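Local coordinates for protein tryptophanyl-tRNA synthetase (Aeropyrum pernix, PDB 3A05) that catalyses the ATP-dependent joining of tryptophan to its cognate tRNA, releasing AMP and diphosphate, as a class I aminoacyl-tRNA synthetase, at residues 76-81 and 110-115; 70-75 and 208-213; 114-119 and 183-188. All coordinates share one frame; numbering follows the deposited sequence.

Contact 1: 76-81 and 110-115; sequences GFMPSG and DAEAFA. With CD (cadmium ion), chain F; TRP (tryptophan), chain B.
Two flat groups organise this contact, the carboxylate of Glu112 and the indole of the bound tryptophan. Met78 CE sits over one face of the carboxylate, 3.5 Å from Glu112 CD, and the two side chains cross at about a right angle. Beyond the oxygens lies a cadmium ion gripped by both of them, at 2.6 Å from Glu112 OE1 and 2.5 Å from Glu112 OE2. The amino nitrogen of the ligand, TRP N, binds the same ion at 2.2 Å, and a water adds a fourth, longer link. Over one face of the indole passes the backbone of Gly76, whose N is 3.3 Å from TRP CE3; with no side chain in between, strand and ring lie close. The Met78 chain leaves with CG anti to its N (chi1 180°) and then bends twice, which brings SD to 3.7 Å from Ala113 CB while CE turns to Glu112. The same methyl of Ala113 receives Pro79 CG at 4.0 Å. Pro79 is the centre of an inverse gamma turn, closed by Ser80 N to Met78 O, and begins the 'HIGH' region of the synthetase. The contact joins the loop that follows strand 72-77 to helix 110-115, with Pro79 also touching Ile108 of strand 103-108 and Ala128 of helix 121-139, while Phe77 packs on helix 85-99.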
loop_
_atom_site.group_PDB
_atom_site.type_symbol
_atom_site.label_atom_id
_atom_site.label_comp_id
_atom_site.label_asym_id
_atom_site.label_seq_id
_atom_site.Cartn_x
_atom_site.Cartn_y
_atom_site.Cartn_z
ATOM N N GLY A 76 -14.958 -10.123 -2.641
ATOM C CA GLY A 76 -15.205 -8.746 -2.285
ATOM C C GLY A 76 -16.114 -8.072 -3.305
ATOM O O GLY A 76 -16.336 -8.617 -4.423
ATOM N N PHE A 77 -16.575 -6.861 -2.971
ATOM C CA PHE A 77 -17.466 -6.112 -3.910
ATOM C C PHE A 77 -16.986 -4.681 -4.071
ATOM O O PHE A 77 -16.623 -4.028 -3.091
ATOM C CB PHE A 77 -18.903 -6.066 -3.355
ATOM C CG PHE A 77 -19.548 -7.396 -3.255
ATOM C CD1 PHE A 77 -19.362 -8.184 -2.139
ATOM C CD2 PHE A 77 -20.301 -7.900 -4.330
ATOM C CE1 PHE A 77 -19.905 -9.447 -2.063
ATOM C CE2 PHE A 77 -20.878 -9.204 -4.270
ATOM C CZ PHE A 77 -20.708 -9.961 -3.142
ATOM N N MET A 78 -16.991 -4.212 -5.307
ATOM C CA MET A 78 -16.857 -2.817 -5.697
ATOM C C MET A 78 -18.114 -2.010 -5.289
ATOM O O MET A 78 -19.180 -2.294 -5.860
ATOM C CB MET A 78 -16.708 -2.785 -7.233
ATOM C CG MET A 78 -16.558 -1.369 -7.838
ATOM S SD MET A 78 -15.282 -0.374 -6.951
ATOM C CE MET A 78 -13.864 -1.292 -7.491
ATOM N N PRO A 79 -18.021 -1.047 -4.316
ATOM C CA PRO A 79 -19.257 -0.313 -3.917
ATOM C C PRO A 79 -19.612 0.821 -4.895
ATOM O O PRO A 79 -19.411 1.984 -4.577
ATOM C CB PRO A 79 -18.875 0.306 -2.596
ATOM C CG PRO A 79 -17.413 0.551 -2.722
ATOM C CD PRO A 79 -16.865 -0.581 -3.529
ATOM N N SER A 80 -20.106 0.445 -6.066
ATOM C CA SER A 80 -20.435 1.350 -7.136
ATOM C C SER A 80 -21.774 0.850 -7.737
ATOM O O SER A 80 -21.904 -0.352 -8.012
ATOM C CB SER A 80 -19.400 1.154 -8.235
ATOM O OG SER A 80 -19.518 2.213 -9.169
ATOM N N GLY A 81 -22.743 1.726 -7.978
ATOM C CA GLY A 81 -23.955 1.328 -8.741
ATOM C C GLY A 81 -24.816 0.418 -7.923
ATOM O O GLY A 81 -24.558 0.218 -6.746
ATOM N N ASP A 110 -13.433 -0.361 -1.163
ATOM C CA ASP A 110 -13.527 1.089 -1.170
ATOM C C ASP A 110 -12.190 1.810 -1.478
ATOM O O ASP A 110 -12.199 2.962 -2.010
ATOM C CB ASP A 110 -14.068 1.549 0.192
ATOM C CG ASP A 110 -13.025 1.441 1.332
ATOM O OD1 ASP A 110 -12.345 0.390 1.467
ATOM O OD2 ASP A 110 -12.931 2.410 2.128
ATOM N N ALA A 111 -11.038 1.168 -1.205
ATOM C CA ALA A 111 -9.756 1.783 -1.666
ATOM C C ALA A 111 -9.694 1.756 -3.197
ATOM O O ALA A 111 -9.320 2.746 -3.881
ATOM C CB ALA A 111 -8.569 1.035 -1.105
ATOM N N GLU A 112 -10.036 0.603 -3.759
ATOM C CA GLU A 112 -10.066 0.553 -5.229
ATOM C C GLU A 112 -11.137 1.502 -5.838
ATOM O O GLU A 112 -10.890 2.149 -6.859
ATOM C CB GLU A 112 -10.319 -0.845 -5.704
ATOM C CG GLU A 112 -10.136 -0.968 -7.208
ATOM C CD GLU A 112 -10.523 -2.343 -7.700
ATOM O OE1 GLU A 112 -10.726 -3.281 -6.872
ATOM O OE2 GLU A 112 -10.571 -2.486 -8.930
ATOM N N ALA A 113 -12.312 1.564 -5.204
ATOM C CA ALA A 113 -13.369 2.524 -5.613
ATOM C C ALA A 113 -12.850 3.975 -5.729
ATOM O O ALA A 113 -12.963 4.660 -6.762
ATOM C CB ALA A 113 -14.521 2.433 -4.666
ATOM N N PHE A 114 -12.170 4.402 -4.686
ATOM C CA PHE A 114 -11.602 5.728 -4.675
ATOM C C PHE A 114 -10.524 5.873 -5.706
ATOM O O PHE A 114 -10.545 6.816 -6.523
ATOM C CB PHE A 114 -11.026 6.037 -3.289
ATOM C CG PHE A 114 -10.420 7.396 -3.199
ATOM C CD1 PHE A 114 -11.234 8.518 -2.918
ATOM C CD2 PHE A 114 -9.038 7.578 -3.432
ATOM C CE1 PHE A 114 -10.652 9.816 -2.874
ATOM C CE2 PHE A 114 -8.433 8.855 -3.376
ATOM C CZ PHE A 114 -9.230 9.969 -3.086
ATOM N N ALA A 115 -9.546 4.968 -5.681
ATOM C CA ALA A 115 -8.261 5.266 -6.396
ATOM C C ALA A 115 -8.359 4.914 -7.866
ATOM O O ALA A 115 -7.808 5.620 -8.724
ATOM C CB ALA A 115 -7.005 4.482 -5.720
HETATM CD CD CD F . -10.640 -4.960 -8.863
HETATM N N TRP B . -11.481 -6.365 -7.358
HETATM C CA TRP B . -12.909 -6.720 -7.256
HETATM C C TRP B . -13.747 -5.883 -8.253
HETATM O O TRP B . -14.893 -6.190 -8.507
HETATM C CB TRP B . -13.386 -6.556 -5.812
HETATM C CG TRP B . -12.542 -7.360 -4.832
HETATM C CD1 TRP B . -11.639 -6.849 -3.901
HETATM C CD2 TRP B . -12.456 -8.820 -4.717
HETATM N NE1 TRP B . -11.076 -7.897 -3.182
HETATM C CE2 TRP B . -11.539 -9.102 -3.668
HETATM C CE3 TRP B . -13.102 -9.899 -5.368
HETATM C CZ2 TRP B . -11.226 -10.422 -3.265
HETATM C CZ3 TRP B . -12.806 -11.228 -4.948
HETATM C CH2 TRP B . -11.866 -11.465 -3.908
HETATM O O HOH W 1 -8.035 -5.528 -8.352
#

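Contact 2: 70-75 and 208-213; sequences RVAVLT and RHVVVP. With TRP (tryptophan), chain B.
Val73 and Val211 face each other across two adjacent parallel strands, on the same face of the sheet, with Val73 CB 3.7 Å from Val211 CG1. In Val73 the branch CG2 lies anti to the backbone N, and this carries it along to Pro213, meeting CD at 3.6 Å with the two side chains at about a right angle. On the way Val73 CG2 passes 3.3 Å from Val211 O. Helices 58-66 and 85-99 cover this face, Phe58 touching Val211 and Leu94 and Leu97 touching Val73. On the reverse face Val210 CG1 reaches diagonally forward to Leu74 CB, 3.9 Å away, and passes Ala72 more loosely. At the entry to the strands Val71 CG1 meets His209 CB obliquely; the imidazole has Arg208 CG over one face, 3.8 Å above its plane, and is held through ND1 by Glu239.

Three backbone bonds tie the strands: Ala72 N to His209 O, Val211 N to Ala72 O (3.0 Å) and Leu74 N to Val211 O. Toward their C-terminal ends the strands spread, a water bridges Thr75 OG1 to Pro213 O, and Leu74 and Val212 reach the bound tryptophan: Leu74 CD2 is 3.9 Å from TRP CZ2, and Val212 CG1 is 4.1 Å from TRP CH2. Neighbouring parallel strands whose C-terminal ends line the substrate pocket are typical of the Rossmann-type catalytic domain of class I synthetases.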
loop_
_atom_site.group_PDB
_atom_site.type_symbol
_atom_site.label_atom_id
_atom_site.label_comp_id
_atom_site.label_asym_id
_atom_site.label_seq_id
_atom_site.Cartn_x
_atom_site.Cartn_y
_atom_site.Cartn_z
ATOM N N ARG A 70 -12.061 -25.266 10.888
ATOM C CA ARG A 70 -12.999 -24.225 10.400
ATOM C C ARG A 70 -12.447 -23.695 9.079
ATOM O O ARG A 70 -11.289 -23.271 9.039
ATOM C CB ARG A 70 -13.233 -23.108 11.458
ATOM C CG ARG A 70 -14.417 -22.165 11.121
ATOM C CD ARG A 70 -15.793 -22.816 11.167
ATOM N NE ARG A 70 -16.920 -21.934 10.807
ATOM C CZ ARG A 70 -17.187 -20.735 11.344
ATOM N NH1 ARG A 70 -16.364 -20.189 12.231
ATOM N NH2 ARG A 70 -18.254 -20.051 10.946
ATOM N N VAL A 71 -13.197 -23.835 7.973
ATOM C CA VAL A 71 -12.778 -23.347 6.632
ATOM C C VAL A 71 -13.473 -22.021 6.256
ATOM O O VAL A 71 -14.422 -21.645 6.895
ATOM C CB VAL A 71 -12.949 -24.402 5.528
ATOM C CG1 VAL A 71 -12.017 -25.554 5.755
ATOM C CG2 VAL A 71 -14.435 -24.872 5.388
ATOM N N ALA A 72 -12.992 -21.296 5.249
ATOM C CA ALA A 72 -13.542 -19.963 4.985
ATOM C C ALA A 72 -13.835 -19.751 3.537
ATOM O O ALA A 72 -13.236 -20.406 2.679
ATOM C CB ALA A 72 -12.588 -18.868 5.431
ATOM N N VAL A 73 -14.733 -18.791 3.274
ATOM C CA VAL A 73 -14.927 -18.332 1.908
ATOM C C VAL A 73 -14.842 -16.859 1.983
ATOM O O VAL A 73 -15.198 -16.274 3.009
ATOM C CB VAL A 73 -16.274 -18.825 1.239
ATOM C CG1 VAL A 73 -17.451 -18.480 2.092
ATOM C CG2 VAL A 73 -16.435 -18.219 -0.228
ATOM N N LEU A 74 -14.305 -16.253 0.915
ATOM C CA LEU A 74 -14.066 -14.821 0.900
ATOM C C LEU A 74 -14.365 -14.335 -0.504
ATOM O O LEU A 74 -14.069 -15.067 -1.457
ATOM C CB LEU A 74 -12.567 -14.507 1.248
ATOM C CG LEU A 74 -12.300 -12.982 1.318
ATOM C CD1 LEU A 74 -11.504 -12.524 2.496
ATOM C CD2 LEU A 74 -11.674 -12.527 0.014
ATOM N N THR A 75 -14.973 -13.136 -0.650
ATOM C CA THR A 75 -15.041 -12.506 -1.964
ATOM C C THR A 75 -15.050 -11.001 -1.653
ATOM O O THR A 75 -15.119 -10.592 -0.493
ATOM C CB THR A 75 -16.352 -12.931 -2.773
ATOM O OG1 THR A 75 -16.327 -12.307 -4.067
ATOM C CG2 THR A 75 -17.598 -12.435 -2.053
ATOM N N ARG A 208 -6.521 -20.909 7.268
ATOM C CA ARG A 208 -5.570 -21.210 6.260
ATOM C C ARG A 208 -6.297 -21.622 4.999
ATOM O O ARG A 208 -5.801 -21.456 3.907
ATOM C CB ARG A 208 -4.677 -22.373 6.709
ATOM C CG ARG A 208 -3.952 -22.974 5.530
ATOM C CD ARG A 208 -2.872 -23.966 5.969
ATOM N NE ARG A 208 -1.709 -23.217 6.472
ATOM C CZ ARG A 208 -0.753 -23.748 7.209
ATOM N NH1 ARG A 208 -0.820 -25.056 7.557
ATOM N NH2 ARG A 208 0.241 -22.970 7.604
ATOM N N HIS A 209 -7.433 -22.284 5.167
ATOM C CA HIS A 209 -8.040 -22.923 4.022
ATOM C C HIS A 209 -9.187 -21.978 3.529
ATOM O O HIS A 209 -10.164 -21.828 4.225
ATOM C CB HIS A 209 -8.559 -24.282 4.544
ATOM C CG HIS A 209 -7.475 -25.137 5.125
ATOM N ND1 HIS A 209 -6.492 -25.670 4.337
ATOM C CD2 HIS A 209 -7.233 -25.560 6.388
ATOM C CE1 HIS A 209 -5.659 -26.376 5.085
ATOM N NE2 HIS A 209 -6.085 -26.331 6.327
ATOM N N VAL A 210 -9.037 -21.308 2.397
ATOM C CA VAL A 210 -10.015 -20.286 1.960
ATOM C C VAL A 210 -10.336 -20.589 0.530
ATOM O O VAL A 210 -9.388 -20.868 -0.260
ATOM C CB VAL A 210 -9.382 -18.889 1.881
ATOM C CG1 VAL A 210 -10.505 -17.758 1.707
ATOM C CG2 VAL A 210 -8.511 -18.642 3.093
ATOM N N VAL A 211 -11.638 -20.552 0.177
ATOM C CA VAL A 211 -12.054 -20.703 -1.216
ATOM C C VAL A 211 -12.624 -19.320 -1.679
ATOM O O VAL A 211 -13.238 -18.589 -0.887
ATOM C CB VAL A 211 -13.146 -21.831 -1.309
ATOM C CG1 VAL A 211 -14.409 -21.525 -0.361
ATOM C CG2 VAL A 211 -13.562 -22.065 -2.705
ATOM N N VAL A 212 -12.371 -18.956 -2.924
ATOM C CA VAL A 212 -12.854 -17.739 -3.556
ATOM C C VAL A 212 -13.715 -18.131 -4.773
ATOM O O VAL A 212 -13.261 -18.800 -5.675
ATOM C CB VAL A 212 -11.714 -16.846 -4.061
ATOM C CG1 VAL A 212 -12.259 -15.465 -4.603
ATOM C CG2 VAL A 212 -10.651 -16.600 -2.911
ATOM N N PRO A 213 -15.009 -17.743 -4.754
ATOM C CA PRO A 213 -15.925 -18.096 -5.856
ATOM C C PRO A 213 -15.834 -17.010 -6.903
ATOM O O PRO A 213 -16.128 -15.853 -6.606
ATOM C CB PRO A 213 -17.274 -18.108 -5.166
ATOM C CG PRO A 213 -17.184 -17.072 -4.094
ATOM C CD PRO A 213 -15.708 -17.112 -3.611
HETATM N N TRP B . -11.481 -6.365 -7.358
HETATM C CA TRP B . -12.909 -6.720 -7.256
HETATM C C TRP B . -13.747 -5.883 -8.253
HETATM O O TRP B . -14.893 -6.190 -8.507
HETATM C CB TRP B . -13.386 -6.556 -5.812
HETATM C CG TRP B . -12.542 -7.360 -4.832
HETATM C CD1 TRP B . -11.639 -6.849 -3.901
HETATM C CD2 TRP B . -12.456 -8.820 -4.717
HETATM N NE1 TRP B . -11.076 -7.897 -3.182
HETATM C CE2 TRP B . -11.539 -9.102 -3.668
HETATM C CE3 TRP B . -13.102 -9.899 -5.368
HETATM C CZ2 TRP B . -11.226 -10.422 -3.265
HETATM C CZ3 TRP B . -12.806 -11.228 -4.948
HETATM C CH2 TRP B . -11.866 -11.465 -3.908
HETATM O O HOH W 2 -8.993 -22.473 7.576
HETATM O O HOH W 3 -14.987 -13.642 -5.687
#

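Contact 3: 114-119 and 183-188; sequences FAVRRI and PAKMMA
Within the catalytic domain, the tail of helix 110-115 meets the first turns of helix 183-197 through small side chains: Ala115, near the C-terminal end of helix 110-115, and the next residue, Val116, lie against Ala184 and Ala188. The methyl groups of Ala115 and Ala184 meet tip to tip, CB to CB at 3.8 Å, and the CA atoms of the pair come within 5.4 Å. Ala184 CB also presses on the main chain, 3.3 Å from Ala115 O. Val116 does the rest with one branch: CG2, anti to the carbonyl carbon and beside the backbone N, points across to the helix, where it lies 3.8 Å from Ala184 CB and 4.1 Å from Ala188 CB. These two methyls, one turn apart, thus receive the same branch. Lys185 merely skirts Val116 with its CG, and its NZ is hydrogen-bonded to Glu180 O.

After Val116 the chain turns away, Arg118 taking a positive phi of 61° before Ile119. The second subunit packs close by, its Ser166 on Ala115 and its Met186 and Leu190 on Met186 and Met187. The side chain of Ala188 is about 5 Å from a bound cadmium ion and about 7 Å from the bound tryptophan. The two elements thus meet beside the tryptophan site of the class I catalytic domain and at the dimer interface.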
loop_
_atom_site.group_PDB
_atom_site.type_symbol
_atom_site.label_atom_id
_atom_site.label_comp_id
_atom_site.label_asym_id
_atom_site.label_seq_id
_atom_site.Cartn_x
_atom_site.Cartn_y
_atom_site.Cartn_z
ATOM N N PHE A 114 -12.170 4.402 -4.686
ATOM C CA PHE A 114 -11.602 5.728 -4.675
ATOM C C PHE A 114 -10.524 5.873 -5.706
ATOM O O PHE A 114 -10.545 6.816 -6.523
ATOM C CB PHE A 114 -11.026 6.037 -3.289
ATOM C CG PHE A 114 -10.420 7.396 -3.199
ATOM C CD1 PHE A 114 -11.234 8.518 -2.918
ATOM C CD2 PHE A 114 -9.038 7.578 -3.432
ATOM C CE1 PHE A 114 -10.652 9.816 -2.874
ATOM C CE2 PHE A 114 -8.433 8.855 -3.376
ATOM C CZ PHE A 114 -9.230 9.969 -3.086
ATOM N N ALA A 115 -9.546 4.968 -5.681
ATOM C CA ALA A 115 -8.261 5.266 -6.396
ATOM C C ALA A 115 -8.359 4.914 -7.866
ATOM O O ALA A 115 -7.808 5.620 -8.724
ATOM C CB ALA A 115 -7.005 4.482 -5.720
ATOM N N VAL A 116 -9.005 3.804 -8.176
ATOM C CA VAL A 116 -9.163 3.418 -9.583
ATOM C C VAL A 116 -10.449 4.043 -10.169
ATOM O O VAL A 116 -10.421 4.593 -11.259
ATOM C CB VAL A 116 -9.204 1.863 -9.797
ATOM C CG1 VAL A 116 -9.543 1.528 -11.270
ATOM C CG2 VAL A 116 -7.882 1.215 -9.380
ATOM N N ARG A 117 -11.579 3.947 -9.482
ATOM C CA ARG A 117 -12.859 4.396 -10.105
ATOM C C ARG A 117 -13.233 5.808 -9.778
ATOM O O ARG A 117 -14.290 6.257 -10.204
ATOM C CB ARG A 117 -14.051 3.538 -9.684
ATOM C CG ARG A 117 -13.935 2.054 -9.876
ATOM C CD ARG A 117 -14.010 1.621 -11.294
ATOM N NE ARG A 117 -14.091 0.158 -11.382
ATOM C CZ ARG A 117 -15.221 -0.552 -11.395
ATOM N NH1 ARG A 117 -16.423 0.051 -11.306
ATOM N NH2 ARG A 117 -15.140 -1.877 -11.501
ATOM N N ARG A 118 -12.418 6.496 -8.967
ATOM C CA ARG A 118 -12.679 7.899 -8.598
ATOM C C ARG A 118 -14.003 8.112 -7.857
ATOM O O ARG A 118 -14.609 9.150 -7.977
ATOM C CB ARG A 118 -12.600 8.859 -9.820
ATOM C CG ARG A 118 -11.185 9.002 -10.482
ATOM C CD ARG A 118 -11.242 9.435 -11.996
ATOM N NE ARG A 118 -11.792 8.358 -12.858
ATOM C CZ ARG A 118 -12.892 8.453 -13.625
ATOM N NH1 ARG A 118 -13.581 9.594 -13.703
ATOM N NH2 ARG A 118 -13.305 7.405 -14.336
ATOM N N ILE A 119 -14.421 7.159 -7.057
ATOM C CA ILE A 119 -15.628 7.307 -6.254
ATOM C C ILE A 119 -15.346 7.942 -4.888
ATOM O O ILE A 119 -14.439 7.513 -4.149
ATOM C CB ILE A 119 -16.324 5.930 -6.097
ATOM C CG1 ILE A 119 -16.771 5.447 -7.484
ATOM C CG2 ILE A 119 -17.503 6.006 -5.109
ATOM C CD1 ILE A 119 -17.132 3.983 -7.599
ATOM N N PRO A 183 -0.436 3.517 -10.820
ATOM C CA PRO A 183 -0.223 3.209 -9.405
ATOM C C PRO A 183 -1.494 2.696 -8.693
ATOM O O PRO A 183 -1.418 1.803 -7.837
ATOM C CB PRO A 183 0.225 4.560 -8.815
ATOM C CG PRO A 183 1.010 5.179 -9.995
ATOM C CD PRO A 183 0.141 4.828 -11.185
ATOM N N ALA A 184 -2.640 3.259 -9.043
ATOM C CA ALA A 184 -3.879 2.821 -8.409
ATOM C C ALA A 184 -4.165 1.344 -8.719
ATOM O O ALA A 184 -4.593 0.586 -7.826
ATOM C CB ALA A 184 -5.072 3.713 -8.866
ATOM N N LYS A 185 -3.873 0.924 -9.958
ATOM C CA LYS A 185 -4.172 -0.445 -10.365
ATOM C C LYS A 185 -3.180 -1.404 -9.776
ATOM O O LYS A 185 -3.502 -2.512 -9.388
ATOM C CB LYS A 185 -4.126 -0.591 -11.896
ATOM C CG LYS A 185 -5.460 -0.563 -12.528
ATOM C CD LYS A 185 -5.679 0.665 -13.360
ATOM C CE LYS A 185 -6.194 0.236 -14.677
ATOM N NZ LYS A 185 -5.114 -0.629 -15.231
ATOM N N MET A 186 -1.942 -0.974 -9.684
ATOM C CA MET A 186 -0.906 -1.722 -9.016
ATOM C C MET A 186 -1.311 -1.911 -7.590
ATOM O O MET A 186 -1.333 -2.978 -7.101
ATOM C CB MET A 186 0.572 -1.288 -9.042
ATOM C CG MET A 186 0.967 -0.333 -10.163
ATOM S SD MET A 186 2.664 -0.385 -10.795
ATOM C CE MET A 186 3.391 1.169 -10.303
ATOM N N MET A 187 -1.657 -0.836 -6.940
ATOM C CA MET A 187 -2.152 -0.922 -5.576
ATOM C C MET A 187 -3.416 -1.813 -5.429
ATOM O O MET A 187 -3.531 -2.650 -4.491
ATOM C CB MET A 187 -2.406 0.481 -5.088
ATOM C CG MET A 187 -2.928 0.548 -3.618
ATOM S SD MET A 187 -1.601 0.242 -2.390
ATOM C CE MET A 187 -0.488 1.490 -2.915
ATOM N N ALA A 188 -4.364 -1.683 -6.373
ATOM C CA ALA A 188 -5.590 -2.520 -6.289
ATOM C C ALA A 188 -5.282 -4.030 -6.370
ATOM O O ALA A 188 -5.834 -4.876 -5.679
ATOM C CB ALA A 188 -6.558 -2.083 -7.397
#

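How the contacts relate
Contact 2 lies in the core, where parallel strands are joined by backbone hydrogen bonds and branched apolar side chains; contact 1 is also buried, but relies on methionine, proline and alanine packing beside a metal-bound carboxylate. Contact 3 is partly buried and rests on methyl packing, some of it against carbonyl oxygens; like contact 1 it touches the second subunit. Strand 72-77 runs from contact 2 into contact 1; contact 2 meets the benzene part of the bound tryptophan's ring, contact 1 both the ring, through Gly76, and the amino group, through the metal. Contacts 1 and 3 share Phe114 and Ala115 and are probably tied by Ile119 N to Ala113 O. Contacts 2 and 3 stay about 11 Å apart at their nearest atoms.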